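Local coordinates for protein YlmD (Geobacillus stearothermophilus, PDB 6T1B) that catalyses the phosphorolysis of adenosine, inosine and S-methyl-5'-thioadenosine, also deaminates adenosine, and uses a catalytic zinc ion, at residues Lys87-Lys90 with Ser91-Gly94. Residues are numbered along the deposited sequence; the frame is centred on the assembly and turned at random. Where two conformers were deposited one is given.
Sequences KVTK and SDRG
Thr89 and Asp92 frame a short 3-10 segment, opened by an ST turn at Thr89, in the surface loop between strands 85-87 and 109-112. Backbone bonds define the segment: Asp92 N to Thr89 O (2.9 Å), then Arg93 N to Lys90 O (3.1 Å). Side chains tie its start. Threonine suits its place because OG1, set between the backbone N and the carbonyl carbon (chi1 68°), comes back over the turn to accept a bond from Ser91 N (3.2 Å), while Asp92 OD1 offers its anti lone pair to Thr89 N (2.9 Å, 162° at the hydrogen). Two waters also donate to OD1; one bridges to Lys87 O, the other meets Thr89 OG1, so three donors grip one oxygen. Val88 CB lies against Asp92 OD1 at 3.4 Å, and its branched apolar side chain suits a buried position on Leu110 of strand 109-112. Lys90 and Arg93 run side by side, the Lys90 methylenes over one guanidinium face. Their like charges are probably eased by Glu272, which salt-bridges Lys90, while Arg93 NH1 bonds to Gly116 O. An alanine in place of Arg93 would probably leave the Lys90 stem without its flat neighbour and Gly116 O without this donor. Lys90 CG sits 3.5 Å above the guanidinium plane of Arg93, offset toward its rim.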
ATOM      1  N   LYS A  87      -0.576   0.472 -15.524  1.00 14.06           N
ATOM      2  CA  LYS A  87      -1.413   1.651 -15.686  1.00 13.57           C
ATOM      3  C   LYS A  87      -2.831   1.196 -15.984  1.00 14.15           C
ATOM      4  O   LYS A  87      -3.050   0.318 -16.834  1.00 16.92           O
ATOM      5  CB  LYS A  87      -0.908   2.480 -16.857  1.00 14.90           C
ATOM      6  CG  LYS A  87      -1.761   3.701 -17.152  1.00 15.80           C
ATOM      7  CD  LYS A  87      -1.164   4.532 -18.255  1.00 19.26           C
ATOM      8  CE  LYS A  87      -1.977   5.804 -18.541  1.00 22.90           C
ATOM      9  NZ  LYS A  87      -1.232   6.749 -19.425  1.00 27.17           N
ATOM     10  N   VAL A  88      -3.802   1.774 -15.276  1.00 13.46           N
ATOM     11  CA  VAL A  88      -5.204   1.436 -15.492  1.00 13.78           C
ATOM     12  C   VAL A  88      -6.037   2.673 -15.772  1.00 14.47           C
ATOM     13  O   VAL A  88      -5.634   3.805 -15.490  1.00 15.05           O
ATOM     14  CB  VAL A  88      -5.793   0.665 -14.294  1.00 14.00           C
ATOM     15  CG1 VAL A  88      -5.071  -0.672 -14.143  1.00 14.03           C
ATOM     16  CG2 VAL A  88      -5.672   1.490 -13.005  1.00 13.18           C
ATOM     17  N   THR A  89      -7.220   2.440 -16.354  1.00 14.48           N
ATOM     18  CA  THR A  89      -8.133   3.493 -16.768  1.00 16.27           C
ATOM     19  C   THR A  89      -9.556   3.093 -16.400  1.00 15.79           C
ATOM     20  O   THR A  89      -9.803   2.045 -15.806  1.00 15.66           O
ATOM     21  CB  THR A  89      -8.069   3.728 -18.285  1.00 19.50           C
ATOM     22  OG1 THR A  89      -8.604   2.571 -18.958  1.00 20.19           O
ATOM     23  CG2 THR A  89      -6.647   3.991 -18.740  1.00 17.52           C
ATOM     24  N   LYS A  90     -10.516   3.933 -16.783  1.00 18.55           N
ATOM     25  CA  LYS A  90     -11.911   3.594 -16.496  1.00 22.73           C
ATOM     26  C   LYS A  90     -12.323   2.275 -17.133  1.00 18.98           C
ATOM     27  O   LYS A  90     -13.246   1.622 -16.623  1.00 21.06           O
ATOM     28  CB  LYS A  90     -12.829   4.761 -16.850  1.00 22.00           C
ATOM     29  CG  LYS A  90     -12.848   5.810 -15.737  1.00 53.71           C
ATOM     30  CD  LYS A  90     -13.413   7.163 -16.149  1.00 51.51           C
ATOM     31  CE  LYS A  90     -14.826   7.052 -16.668  1.00 55.56           C
ATOM     32  NZ  LYS A  90     -15.549   8.346 -16.518  1.00 57.26           N
ATOM     33  N   SER A  91     -11.628   1.824 -18.183  1.00 20.38           N
ATOM     34  CA  SER A  91     -11.984   0.548 -18.794  0.61 23.80           C
ATOM     35  C   SER A  91     -11.658  -0.633 -17.890  1.00 22.23           C
ATOM     36  O   SER A  91     -12.131  -1.745 -18.156  1.00 22.94           O
ATOM     37  CB  SER A  91     -11.299   0.376 -20.151  0.61 26.70           C
ATOM     38  OG  SER A  91      -9.899   0.223 -20.027  0.61 24.96           O
ATOM     39  N   ASP A  92     -10.890  -0.414 -16.834  1.00 18.11           N
ATOM     40  CA  ASP A  92     -10.513  -1.460 -15.901  1.00 16.68           C
ATOM     41  C   ASP A  92     -11.373  -1.462 -14.649  1.00 16.64           C
ATOM     42  O   ASP A  92     -11.182  -2.332 -13.791  1.00 16.34           O
ATOM     43  CB  ASP A  92      -9.029  -1.329 -15.531  1.00 14.86           C
ATOM     44  CG  ASP A  92      -8.135  -1.376 -16.751  1.00 21.44           C
ATOM     45  OD1 ASP A  92      -7.443  -0.377 -17.029  1.00 18.65           O
ATOM     46  OD2 ASP A  92      -8.172  -2.394 -17.472  1.00 25.75           O
ATOM     47  N   ARG A  93     -12.335  -0.544 -14.547  1.00 16.78           N
ATOM     48  CA  ARG A  93     -13.132  -0.465 -13.333  1.00 16.29           C
ATOM     49  C   ARG A  93     -13.857  -1.775 -13.098  1.00 15.79           C
ATOM     50  O   ARG A  93     -14.391  -2.394 -14.035  1.00 17.48           O
ATOM     51  CB  ARG A  93     -14.179   0.629 -13.428  1.00 20.39           C
ATOM     52  CG  ARG A  93     -13.630   2.039 -13.402  1.00 23.36           C
ATOM     53  CD  ARG A  93     -14.647   2.927 -14.086  1.00 32.02           C
ATOM     54  NE  ARG A  93     -14.846   4.181 -13.395  1.00 42.90           N
ATOM     55  CZ  ARG A  93     -15.772   5.061 -13.736  1.00 45.48           C
ATOM     56  NH1 ARG A  93     -15.885   6.187 -13.050  1.00 46.67           N
ATOM     57  NH2 ARG A  93     -16.583   4.800 -14.762  1.00 32.17           N
ATOM     58  N   GLY A  94     -13.894  -2.175 -11.831  1.00 15.26           N
ATOM     59  CA  GLY A  94     -14.492  -3.425 -11.431  1.00 16.09           C
ATOM     60  C   GLY A  94     -13.559  -4.607 -11.399  1.00 16.07           C
ATOM     61  O   GLY A  94     -13.910  -5.632 -10.790  1.00 14.97           O
TER
HETATM   62  O   HOH W   1      -4.760  -1.830 -17.817  1.00 32.15           O
HETATM   63  O   HOH W   2      -6.725   0.482 -19.398  1.00 26.48           O